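Local coordinates for protein type I site-specific restriction-modification system, R (Restriction) subunit (Vibrio vulnificus, PDB 3H1T) that probably powers ATP-driven DNA translocation and cleavage as the HsdR motor subunit of a type I restriction enzyme, here as its N-terminal nuclease and helicase-like portion, at residues A[84-89]-A[151-156]; A[364-367]-A[373-376]; A[409-414]-A[526-531]. All blocks are in the same frame, centred on the assembly; numbering follows the deposited sequence.

The three contacts sample different parts of a multidomain, probably ATP-driven, restriction subunit. Interaction 1 (84-89 with 151-156) lies in the N-terminal mixed-sheet domain, interaction 2 (364-367 with 373-376) at the passage from the first RecA-like domain to the second, and interaction 3 (409-414 with 526-531) on the second domain. Interactions 2 and 3 are the nearer pair, with centres 25 Å apart and nearest atoms about 10 Å apart; interactions 1 and 3 lie on opposite sides of the chain's centre, their own centres 48 Å apart. Ser531 touches His312 and bonds to Asp345 of the first domain, so 526-531 probably leads to the cleft where ATP binds in related helicases.

Interaction 1 (A[84-89]-A[151-156]); sequences RDFPIA and KRLCGD
The ring of Phe86 meets Leu153 at its edge: the branch methyl CD1 of Leu153 lies close to the ring plane, 4.1 Å from CZ of Phe86, so the aromatic group points into the leucine instead of lying flat against it. The two side chains approach from opposite directions, one from strand 86-93 and the other from helix 146-157. Setting CG of Phe86 anti to the backbone N (chi1 -162°) sends the ring off the strand toward the helix. Elsewhere round the side chain, Leu167 of helix 164-167 and Asn188 of helix 181-195 also touch it.

Two residues along the strand, Ile88 makes the second half of the contact. Its CG1 branch is extended. The terminal atom, Ile88 CD1, slides past the base of the leucine, 4.1 Å from Leu153 CB and 4.2 Å from Leu153 CG. One leucine therefore divides its surface between two strand residues, giving the methyl CD1 to the ring and CB and CG to the isoleucine. Ile88 further packs on Trp43 and on Phe118 of strand 118-122. Together with Ala89 it also faces Leu80 in a classic beta bulge, within the mixed sheet of what is probably the nuclease domain.

The polar side chains nearby find partners elsewhere: Arg152 forms salt bridges with Asp131 and Glu129, while Asp85 is hydrogen-bonded to the backbone N of Tyr171 and to NE2 of His173. The contact across these segments is apolar, held by dispersion and the burial of hydrocarbon, with no directional bond fixing its geometry.

Interaction 2 (A[364-367]-A[373-376]); sequences QGID and PYRV
The connection between the two RecA-like domains is where this contact belongs: helix 362-368 follows the last strand of the first domain's parallel sheet, and strand 374-381 opens the sheet of the second. A short turn separates them, and a single isoleucine, Ile366, bridges it by touching Pro373, just before the strand, and Tyr374, its first residue.

Each branch of Ile366 has its own partner. The methyl CG2 reaches Pro373, 3.9 Å from CB and 4.1 Å from CA, so it rests against the base of the pyrrolidine ring, the two side chains crossing at a slant. The longer branch, with CG1 beside the backbone N (chi1 -62°) and CD1 extended beyond it, goes to Tyr374, where CD1 comes within 4.0 Å of CE2. It approaches that ring obliquely, and the two side chains run at about a right angle. Tyr374 holds its ring between its own backbone N and carbonyl carbon (chi1 54°), which turns the ring out across the line of the strand, so that CE2 comes within range of the helix residue. Its hydroxyl makes a weak hydrogen bond to the backbone O of Asp571, so the aromatic group is tied at the far end while its side is packed. All three residues are buried, and their mutual contact is entirely apolar.

Lys74 and Phe63 of the N-terminal part lie at the junction, through a salt bridge with Asp367 and a cation-pi contact with Arg375; Arg375 makes a second with Trp551, next to strand 552-556. Strand 374-381 itself lies between strands 552-556 and 576-582, parallel to both, so the junction helix packs at the start of an interior strand of the second domain's sheet.

Interaction 3 (A[409-414]-A[526-531]); sequences TKDFER and VVNSMS
Val526 offers one methyl to Asp411, just before helix 412-420, and the other to Arg414 in its first turn. CG2 of the valine, placed beside the backbone N, lies against the aliphatic base of Arg414, 3.8 Å from CB and 3.9 Å from CG, with the two side chains crossing at about a right angle. The other methyl, CG1, is anti to that N (chi1 174°) and approaches the carboxylate of Asp411, 4.1 Å from OD1.

Beyond its apolar stem the arginine bends at both chi2 and chi3, curling back over its own turn; NE makes a weak hydrogen bond to Lys410 O at 3.5 Å, and NH1 bonds to the hydroxyl of Ser560. Only the stem of this long side chain is therefore spent on the valine.

Residues 526-528 belong to the loop after strand 518-524 that leads into helix 530-537, whose last turn begins what by sequence is probably helicase motif VI. Ser529 is the N-cap of that helix, its OG accepting from the backbone N of Glu532. Ser531, in the first turn of the helix, bonds to Asp345 of the first RecA-like domain and touches His312 of the DECH box.

With its CG opposite the backbone N (chi1 -162°), Asp411 turns its carboxylate to Val526 and Asn528. ND2 of Asn528 stands 4.2 Å from OD2 of Asp411, too far for a hydrogen bond, with amide and carboxylate planes 77° apart.

Interaction 1 (A[84-89]-A[151-156])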
ATOM      1  N   ARG A  84     -17.886  -0.711  16.652  1.00 34.23           N
ATOM      2  CA  ARG A  84     -17.680   0.413  15.757  1.00 34.48           C
ATOM      3  C   ARG A  84     -16.454   0.154  14.909  1.00 34.23           C
ATOM      4  O   ARG A  84     -16.495   0.314  13.692  1.00 33.82           O
ATOM      5  CB  ARG A  84     -17.505   1.722  16.542  1.00 52.38           C
ATOM      6  CG  ARG A  84     -17.555   2.968  15.653  1.00 57.98           C
ATOM      7  CD  ARG A  84     -16.341   3.860  15.834  1.00 62.84           C
ATOM      8  NE  ARG A  84     -16.426   4.733  17.006  1.00 66.21           N
ATOM      9  CZ  ARG A  84     -15.358   5.280  17.576  1.00 66.98           C
ATOM     10  NH1 ARG A  84     -14.160   5.024  17.081  1.00 67.44           N
ATOM     11  NH2 ARG A  84     -15.478   6.089  18.622  1.00 67.48           N
ATOM     12  N   ASP A  85     -15.372  -0.268  15.559  1.00 34.19           N
ATOM     13  CA  ASP A  85     -14.114  -0.551  14.889  1.00 33.41           C
ATOM     14  C   ASP A  85     -13.939  -2.026  14.589  1.00 33.48           C
ATOM     15  O   ASP A  85     -12.812  -2.491  14.409  1.00 32.81           O
ATOM     16  CB  ASP A  85     -12.940  -0.072  15.748  1.00 35.31           C
ATOM     17  CG  ASP A  85     -12.907   1.432  15.905  1.00 36.81           C
ATOM     18  OD1 ASP A  85     -13.169   2.126  14.903  1.00 39.16           O
ATOM     19  OD2 ASP A  85     -12.609   1.924  17.016  1.00 38.89           O
ATOM     20  N   PHE A  86     -15.047  -2.761  14.534  1.00 34.26           N
ATOM     21  CA  PHE A  86     -14.949  -4.192  14.262  1.00 34.55           C
ATOM     22  C   PHE A  86     -16.061  -4.779  13.385  1.00 33.71           C
ATOM     23  O   PHE A  86     -17.034  -5.349  13.886  1.00 33.31           O
ATOM     24  CB  PHE A  86     -14.842  -4.958  15.589  1.00 29.21           C
ATOM     25  CG  PHE A  86     -14.326  -6.367  15.446  1.00 29.20           C
ATOM     26  CD1 PHE A  86     -15.191  -7.422  15.161  1.00 30.15           C
ATOM     27  CD2 PHE A  86     -12.972  -6.646  15.616  1.00 29.25           C
ATOM     28  CE1 PHE A  86     -14.710  -8.722  15.055  1.00 29.41           C
ATOM     29  CE2 PHE A  86     -12.489  -7.945  15.513  1.00 27.79           C
ATOM     30  CZ  PHE A  86     -13.358  -8.979  15.235  1.00 29.12           C
ATOM     31  N   PRO A  87     -15.930  -4.643  12.057  1.00 31.73           N
ATOM     32  CA  PRO A  87     -16.911  -5.178  11.111  1.00 28.25           C
ATOM     33  C   PRO A  87     -16.903  -6.711  11.199  1.00 28.41           C
ATOM     34  O   PRO A  87     -15.875  -7.307  11.522  1.00 29.13           O
ATOM     35  CB  PRO A  87     -16.405  -4.653   9.764  1.00 38.47           C
ATOM     36  CG  PRO A  87     -14.939  -4.522   9.971  1.00 39.33           C
ATOM     37  CD  PRO A  87     -14.854  -3.925  11.355  1.00 38.66           C
ATOM     38  N   ILE A  88     -18.024  -7.364  10.930  1.00 24.06           N
ATOM     39  CA  ILE A  88     -18.029  -8.802  11.027  1.00 23.64           C
ATOM     40  C   ILE A  88     -18.806  -9.562   9.949  1.00 22.21           C
ATOM     41  O   ILE A  88     -18.521 -10.724   9.705  1.00 24.05           O
ATOM     42  CB  ILE A  88     -18.515  -9.242  12.446  1.00 28.59           C
ATOM     43  CG1 ILE A  88     -18.233 -10.742  12.655  1.00 28.64           C
ATOM     44  CG2 ILE A  88     -19.992  -8.902  12.611  1.00 26.84           C
ATOM     45  CD1 ILE A  88     -18.231 -11.183  14.113  1.00 29.72           C
ATOM     46  N   ALA A  89     -19.769  -8.925   9.294  1.00 19.54           N
ATOM     47  CA  ALA A  89     -20.531  -9.594   8.231  1.00 18.16           C
ATOM     48  C   ALA A  89     -21.007  -8.649   7.129  1.00 19.92           C
ATOM     49  O   ALA A  89     -20.937  -7.427   7.256  1.00 19.67           O
ATOM     50  CB  ALA A  89     -21.737 -10.349   8.817  1.00 17.57           C
ATOM     51  N   LYS A 151     -19.100 -15.052  18.604  1.00 38.84           N
ATOM     52  CA  LYS A 151     -18.752 -16.274  19.331  1.00 39.88           C
ATOM     53  C   LYS A 151     -18.243 -17.297  18.317  1.00 39.97           C
ATOM     54  O   LYS A 151     -17.387 -18.121  18.633  1.00 39.41           O
ATOM     55  CB  LYS A 151     -19.973 -16.850  20.059  1.00 54.85           C
ATOM     56  CG  LYS A 151     -20.478 -16.041  21.247  1.00 58.34           C
ATOM     57  CD  LYS A 151     -20.008 -16.620  22.587  1.00 61.10           C
ATOM     58  CE  LYS A 151     -21.143 -16.705  23.614  1.00 61.94           C
ATOM     59  NZ  LYS A 151     -21.732 -15.373  23.942  1.00 62.41           N
ATOM     60  N   ARG A 152     -18.800 -17.258  17.106  1.00 39.88           N
ATOM     61  CA  ARG A 152     -18.380 -18.164  16.033  1.00 39.69           C
ATOM     62  C   ARG A 152     -16.997 -17.733  15.548  1.00 39.86           C
ATOM     63  O   ARG A 152     -16.132 -18.559  15.283  1.00 42.20           O
ATOM     64  CB  ARG A 152     -19.325 -18.100  14.824  1.00 36.71           C
ATOM     65  CG  ARG A 152     -20.692 -18.740  14.960  1.00 34.09           C
ATOM     66  CD  ARG A 152     -21.327 -18.818  13.574  1.00 33.81           C
ATOM     67  NE  ARG A 152     -22.787 -18.736  13.574  1.00 32.60           N
ATOM     68  CZ  ARG A 152     -23.540 -18.699  12.477  1.00 33.54           C
ATOM     69  NH1 ARG A 152     -22.985 -18.740  11.276  1.00 33.72           N
ATOM     70  NH2 ARG A 152     -24.861 -18.630  12.579  1.00 34.13           N
ATOM     71  N   LEU A 153     -16.810 -16.426  15.426  1.00 33.86           N
ATOM     72  CA  LEU A 153     -15.561 -15.856  14.958  1.00 34.59           C
ATOM     73  C   LEU A 153     -14.407 -16.177  15.902  1.00 36.18           C
ATOM     74  O   LEU A 153     -13.352 -16.629  15.456  1.00 36.68           O
ATOM     75  CB  LEU A 153     -15.730 -14.337  14.781  1.00 34.96           C
ATOM     76  CG  LEU A 153     -14.765 -13.540  13.894  1.00 36.17           C
ATOM     77  CD1 LEU A 153     -13.605 -12.999  14.711  1.00 37.40           C
ATOM     78  CD2 LEU A 153     -14.277 -14.449  12.775  1.00 37.14           C
ATOM     79  N   CYS A 154     -14.610 -15.981  17.202  1.00 39.51           N
ATOM     80  CA  CYS A 154     -13.562 -16.256  18.178  1.00 38.52           C
ATOM     81  C   CYS A 154     -13.280 -17.745  18.320  1.00 38.69           C
ATOM     82  O   CYS A 154     -12.143 -18.144  18.557  1.00 37.79           O
ATOM     83  CB  CYS A 154     -13.944 -15.666  19.531  1.00 40.29           C
ATOM     84  SG  CYS A 154     -14.071 -13.870  19.489  1.00 40.75           S
ATOM     85  N   GLY A 155     -14.315 -18.562  18.156  1.00 47.83           N
ATOM     86  CA  GLY A 155     -14.145 -20.001  18.274  1.00 49.12           C
ATOM     87  C   GLY A 155     -13.253 -20.594  17.192  1.00 51.42           C
ATOM     88  O   GLY A 155     -12.356 -21.403  17.468  1.00 52.65           O
ATOM     89  N   ASP A 156     -13.503 -20.196  15.949  1.00 49.30           N
ATOM     90  CA  ASP A 156     -12.738 -20.683  14.818  1.00 49.68           C
ATOM     91  C   ASP A 156     -11.324 -20.127  14.794  1.00 50.60           C
ATOM     92  O   ASP A 156     -10.389 -20.801  14.359  1.00 51.16           O
ATOM     93  CB  ASP A 156     -13.447 -20.315  13.521  1.00 51.30           C
ATOM     94  CG  ASP A 156     -12.813 -20.957  12.322  1.00 52.25           C
ATOM     95  OD1 ASP A 156     -12.945 -22.193  12.184  1.00 53.98           O
ATOM     96  OD2 ASP A 156     -12.173 -20.233  11.530  1.00 51.21           O
TER

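Interaction 2 (A[364-367]-A[373-376])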
ATOM      1  N   GLN A 364      -4.833  -4.003  -6.690  1.00 25.86           N
ATOM      2  CA  GLN A 364      -6.026  -3.692  -5.907  1.00 26.36           C
ATOM      3  C   GLN A 364      -6.105  -2.192  -5.621  1.00 26.87           C
ATOM      4  O   GLN A 364      -7.174  -1.599  -5.731  1.00 29.93           O
ATOM      5  CB  GLN A 364      -6.029  -4.474  -4.589  1.00 21.34           C
ATOM      6  CG  GLN A 364      -7.415  -4.679  -4.024  1.00 27.77           C
ATOM      7  CD  GLN A 364      -7.490  -5.811  -3.014  1.00 30.64           C
ATOM      8  OE1 GLN A 364      -6.732  -6.779  -3.087  1.00 28.75           O
ATOM      9  NE2 GLN A 364      -8.424  -5.703  -2.077  1.00 29.94           N
ATOM     10  N   GLY A 365      -4.978  -1.590  -5.251  1.00 23.82           N
ATOM     11  CA  GLY A 365      -4.954  -0.166  -4.992  1.00 25.31           C
ATOM     12  C   GLY A 365      -5.445   0.637  -6.186  1.00 27.39           C
ATOM     13  O   GLY A 365      -6.275   1.542  -6.033  1.00 28.21           O
ATOM     14  N   ILE A 366      -4.961   0.326  -7.381  1.00 23.98           N
ATOM     15  CA  ILE A 366      -5.415   1.056  -8.558  1.00 24.60           C
ATOM     16  C   ILE A 366      -6.901   0.813  -8.770  1.00 25.75           C
ATOM     17  O   ILE A 366      -7.653   1.736  -9.060  1.00 27.28           O
ATOM     18  CB  ILE A 366      -4.709   0.622  -9.877  1.00 24.57           C
ATOM     19  CG1 ILE A 366      -3.206   0.891  -9.808  1.00 23.35           C
ATOM     20  CG2 ILE A 366      -5.284   1.421 -11.046  1.00 24.53           C
ATOM     21  CD1 ILE A 366      -2.455   0.302 -10.976  1.00 24.88           C
ATOM     22  N   ASP A 367      -7.329  -0.432  -8.616  1.00 31.28           N
ATOM     23  CA  ASP A 367      -8.732  -0.728  -8.806  1.00 31.07           C
ATOM     24  C   ASP A 367      -9.635  -0.051  -7.784  1.00 31.17           C
ATOM     25  O   ASP A 367     -10.792   0.222  -8.075  1.00 30.59           O
ATOM     26  CB  ASP A 367      -9.002  -2.229  -8.779  1.00 30.13           C
ATOM     27  CG  ASP A 367     -10.360  -2.563  -9.355  1.00 33.23           C
ATOM     28  OD1 ASP A 367     -10.615  -2.117 -10.494  1.00 34.73           O
ATOM     29  OD2 ASP A 367     -11.167  -3.249  -8.691  1.00 34.47           O
ATOM     30  N   PRO A 373      -2.951   4.869 -11.804  1.00 27.04           N
ATOM     31  CA  PRO A 373      -2.698   3.996 -12.963  1.00 27.26           C
ATOM     32  C   PRO A 373      -1.515   4.540 -13.797  1.00 29.13           C
ATOM     33  O   PRO A 373      -1.099   5.679 -13.597  1.00 28.61           O
ATOM     34  CB  PRO A 373      -4.044   4.016 -13.700  1.00 19.36           C
ATOM     35  CG  PRO A 373      -4.583   5.387 -13.366  1.00 19.10           C
ATOM     36  CD  PRO A 373      -4.285   5.492 -11.898  1.00 19.37           C
ATOM     37  N   TYR A 374      -0.985   3.764 -14.738  1.00 30.14           N
ATOM     38  CA  TYR A 374       0.173   4.232 -15.499  1.00 31.58           C
ATOM     39  C   TYR A 374       0.227   3.816 -16.966  1.00 32.97           C
ATOM     40  O   TYR A 374      -0.411   2.846 -17.373  1.00 33.39           O
ATOM     41  CB  TYR A 374       1.445   3.735 -14.795  1.00 32.83           C
ATOM     42  CG  TYR A 374       1.452   2.228 -14.570  1.00 34.02           C
ATOM     43  CD1 TYR A 374       1.808   1.348 -15.597  1.00 32.70           C
ATOM     44  CD2 TYR A 374       1.015   1.676 -13.355  1.00 34.26           C
ATOM     45  CE1 TYR A 374       1.725  -0.030 -15.417  1.00 29.26           C
ATOM     46  CE2 TYR A 374       0.931   0.300 -13.180  1.00 32.16           C
ATOM     47  CZ  TYR A 374       1.284  -0.545 -14.208  1.00 32.34           C
ATOM     48  OH  TYR A 374       1.174  -1.901 -13.996  1.00 32.47           O
ATOM     49  N   ARG A 375       0.989   4.574 -17.750  1.00 32.82           N
ATOM     50  CA  ARG A 375       1.206   4.273 -19.161  1.00 32.80           C
ATOM     51  C   ARG A 375       2.670   3.899 -19.327  1.00 32.85           C
ATOM     52  O   ARG A 375       3.542   4.528 -18.731  1.00 31.93           O
ATOM     53  CB  ARG A 375       0.933   5.486 -20.056  1.00 53.10           C
ATOM     54  CG  ARG A 375      -0.516   5.775 -20.334  1.00 60.74           C
ATOM     55  CD  ARG A 375      -1.197   6.412 -19.142  1.00 65.92           C
ATOM     56  NE  ARG A 375      -2.643   6.497 -19.328  1.00 71.23           N
ATOM     57  CZ  ARG A 375      -3.246   7.286 -20.215  1.00 74.00           C
ATOM     58  NH1 ARG A 375      -2.533   8.081 -21.013  1.00 74.80           N
ATOM     59  NH2 ARG A 375      -4.570   7.265 -20.323  1.00 74.26           N
ATOM     60  N   VAL A 376       2.954   2.871 -20.114  1.00 32.69           N
ATOM     61  CA  VAL A 376       4.336   2.518 -20.340  1.00 32.47           C
ATOM     62  C   VAL A 376       4.740   2.910 -21.760  1.00 32.29           C
ATOM     63  O   VAL A 376       4.022   2.650 -22.722  1.00 31.01           O
ATOM     64  CB  VAL A 376       4.611   1.008 -20.169  1.00 26.31           C
ATOM     65  CG1 VAL A 376       6.082   0.734 -20.469  1.00 23.61           C
ATOM     66  CG2 VAL A 376       4.271   0.557 -18.767  1.00 26.62           C
TER

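Interaction 3 (A[409-414]-A[526-531])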
ATOM      1  N   THR A 409      23.156 -10.754 -25.588  1.00 88.30           N
ATOM      2  CA  THR A 409      22.774 -10.542 -24.199  1.00 89.03           C
ATOM      3  C   THR A 409      23.984 -10.420 -23.269  1.00 89.21           C
ATOM      4  O   THR A 409      24.932 -11.207 -23.353  1.00 89.36           O
ATOM      5  CB  THR A 409      21.871 -11.691 -23.726  1.00 79.76           C
ATOM      6  N   LYS A 410      23.955  -9.421 -22.389  1.00 83.26           N
ATOM      7  CA  LYS A 410      25.037  -9.203 -21.433  1.00 82.45           C
ATOM      8  C   LYS A 410      24.557  -8.370 -20.249  1.00 81.99           C
ATOM      9  O   LYS A 410      23.353  -8.253 -20.018  1.00 82.18           O
ATOM     10  CB  LYS A 410      26.227  -8.524 -22.117  1.00 87.31           C
ATOM     11  CG  LYS A 410      27.580  -9.033 -21.626  1.00 87.90           C
ATOM     12  CD  LYS A 410      27.653 -10.552 -21.767  1.00 87.88           C
ATOM     13  CE  LYS A 410      29.085 -11.082 -21.734  1.00 87.53           C
ATOM     14  NZ  LYS A 410      29.147 -12.544 -22.071  1.00 87.96           N
ATOM     15  N   ASP A 411      25.480  -7.769 -19.504  1.00 78.72           N
ATOM     16  CA  ASP A 411      25.073  -7.003 -18.334  1.00 77.79           C
ATOM     17  C   ASP A 411      25.965  -5.803 -18.046  1.00 76.53           C
ATOM     18  O   ASP A 411      25.489  -4.749 -17.620  1.00 76.39           O
ATOM     19  CB  ASP A 411      25.056  -7.938 -17.124  1.00 77.63           C
ATOM     20  CG  ASP A 411      24.252  -7.391 -15.969  1.00 77.11           C
ATOM     21  OD1 ASP A 411      23.031  -7.184 -16.136  1.00 76.47           O
ATOM     22  OD2 ASP A 411      24.840  -7.183 -14.891  1.00 76.60           O
ATOM     23  N   PHE A 412      27.262  -5.976 -18.264  1.00 67.57           N
ATOM     24  CA  PHE A 412      28.216  -4.907 -18.032  1.00 65.37           C
ATOM     25  C   PHE A 412      28.266  -3.995 -19.255  1.00 64.45           C
ATOM     26  O   PHE A 412      28.642  -2.830 -19.153  1.00 63.51           O
ATOM     27  CB  PHE A 412      29.599  -5.490 -17.724  1.00 86.80           C
ATOM     28  CG  PHE A 412      29.605  -6.476 -16.577  1.00 87.99           C
ATOM     29  CD1 PHE A 412      28.685  -6.367 -15.533  1.00 88.31           C
ATOM     30  CD2 PHE A 412      30.558  -7.493 -16.520  1.00 88.90           C
ATOM     31  CE1 PHE A 412      28.716  -7.257 -14.447  1.00 88.80           C
ATOM     32  CE2 PHE A 412      30.599  -8.387 -15.442  1.00 88.90           C
ATOM     33  CZ  PHE A 412      29.677  -8.269 -14.404  1.00 89.06           C
ATOM     34  N   GLU A 413      27.872  -4.530 -20.410  1.00 70.93           N
ATOM     35  CA  GLU A 413      27.839  -3.743 -21.649  1.00 70.06           C
ATOM     36  C   GLU A 413      26.518  -2.993 -21.655  1.00 67.88           C
ATOM     37  O   GLU A 413      26.314  -2.037 -22.411  1.00 67.11           O
ATOM     38  CB  GLU A 413      27.884  -4.652 -22.880  1.00 91.17           C
ATOM     39  CG  GLU A 413      27.989  -3.902 -24.220  1.00 93.81           C
ATOM     40  CD  GLU A 413      27.015  -4.425 -25.277  1.00 95.98           C
ATOM     41  OE1 GLU A 413      25.802  -4.136 -25.175  1.00 95.25           O
ATOM     42  OE2 GLU A 413      27.461  -5.134 -26.208  1.00 96.35           O
ATOM     43  N   ARG A 414      25.607  -3.474 -20.817  1.00 75.86           N
ATOM     44  CA  ARG A 414      24.286  -2.893 -20.687  1.00 72.18           C
ATOM     45  C   ARG A 414      24.449  -1.464 -20.209  1.00 69.29           C
ATOM     46  O   ARG A 414      23.856  -0.539 -20.762  1.00 68.74           O
ATOM     47  CB  ARG A 414      23.456  -3.679 -19.673  1.00 76.26           C
ATOM     48  CG  ARG A 414      21.999  -3.695 -20.024  1.00 79.46           C
ATOM     49  CD  ARG A 414      21.786  -4.474 -21.312  1.00 82.27           C
ATOM     50  NE  ARG A 414      21.163  -5.771 -21.062  1.00 84.80           N
ATOM     51  CZ  ARG A 414      19.877  -5.929 -20.762  1.00 85.46           C
ATOM     52  NH1 ARG A 414      19.080  -4.869 -20.681  1.00 86.21           N
ATOM     53  NH2 ARG A 414      19.385  -7.144 -20.546  1.00 85.40           N
ATOM     54  N   VAL A 526      20.252  -0.040 -15.242  1.00 34.81           N
ATOM     55  CA  VAL A 526      20.090  -1.469 -15.163  1.00 33.00           C
ATOM     56  C   VAL A 526      19.435  -1.733 -13.822  1.00 32.62           C
ATOM     57  O   VAL A 526      20.015  -1.439 -12.776  1.00 32.94           O
ATOM     58  CB  VAL A 526      21.463  -2.209 -15.179  1.00 33.86           C
ATOM     59  CG1 VAL A 526      21.260  -3.701 -14.949  1.00 32.23           C
ATOM     60  CG2 VAL A 526      22.172  -1.967 -16.498  1.00 34.45           C
ATOM     61  N   VAL A 527      18.208  -2.233 -13.851  1.00 32.15           N
ATOM     62  CA  VAL A 527      17.521  -2.580 -12.616  1.00 32.51           C
ATOM     63  C   VAL A 527      17.949  -4.025 -12.369  1.00 34.94           C
ATOM     64  O   VAL A 527      17.749  -4.893 -13.223  1.00 32.50           O
ATOM     65  CB  VAL A 527      16.000  -2.504 -12.783  1.00 30.86           C
ATOM     66  CG1 VAL A 527      15.313  -3.072 -11.552  1.00 30.84           C
ATOM     67  CG2 VAL A 527      15.583  -1.070 -12.997  1.00 30.28           C
ATOM     68  N   ASN A 528      18.557  -4.289 -11.219  1.00 53.43           N
ATOM     69  CA  ASN A 528      19.018  -5.640 -10.962  1.00 57.89           C
ATOM     70  C   ASN A 528      18.124  -6.494 -10.077  1.00 57.94           C
ATOM     71  O   ASN A 528      18.481  -7.632  -9.764  1.00 59.57           O
ATOM     72  CB  ASN A 528      20.443  -5.631 -10.387  1.00 78.38           C
ATOM     73  CG  ASN A 528      21.229  -6.900 -10.754  1.00 81.54           C
ATOM     74  OD1 ASN A 528      21.091  -7.953 -10.114  1.00 82.95           O
ATOM     75  ND2 ASN A 528      22.043  -6.803 -11.801  1.00 83.46           N
ATOM     76  N   SER A 529      16.965  -5.973  -9.679  1.00 45.82           N
ATOM     77  CA  SER A 529      16.052  -6.760  -8.845  1.00 42.27           C
ATOM     78  C   SER A 529      14.587  -6.326  -8.926  1.00 41.04           C
ATOM     79  O   SER A 529      14.275  -5.174  -9.220  1.00 41.19           O
ATOM     80  CB  SER A 529      16.521  -6.756  -7.380  1.00 34.27           C
ATOM     81  OG  SER A 529      16.101  -5.597  -6.681  1.00 32.60           O
HETATM   82  N   MSE A 530      13.687  -7.270  -8.668  1.00 31.76           N
HETATM   83  CA  MSE A 530      12.251  -7.004  -8.702  1.00 31.83           C
HETATM   84  C   MSE A 530      11.845  -5.984  -7.633  1.00 29.01           C
HETATM   85  O   MSE A 530      10.988  -5.137  -7.875  1.00 28.23           O
HETATM   86  CB  MSE A 530      11.474  -8.313  -8.504  1.00 46.47           C
HETATM   87  CG  MSE A 530       9.952  -8.163  -8.457  1.00 52.78           C
HETATM   88 SE   MSE A 530       9.108  -7.477 -10.084  1.00 59.84          SE
HETATM   89  CE  MSE A 530       8.989  -9.135 -11.074  1.00 56.73           C
ATOM     90  N   SER A 531      12.450  -6.074  -6.450  1.00 30.05           N
ATOM     91  CA  SER A 531      12.154  -5.143  -5.360  1.00 31.51           C
ATOM     92  C   SER A 531      12.499  -3.719  -5.768  1.00 32.60           C
ATOM     93  O   SER A 531      11.734  -2.796  -5.512  1.00 33.83           O
ATOM     94  CB  SER A 531      12.928  -5.515  -4.087  1.00 46.88           C
ATOM     95  OG  SER A 531      12.409  -6.708  -3.504  1.00 48.38           O
TER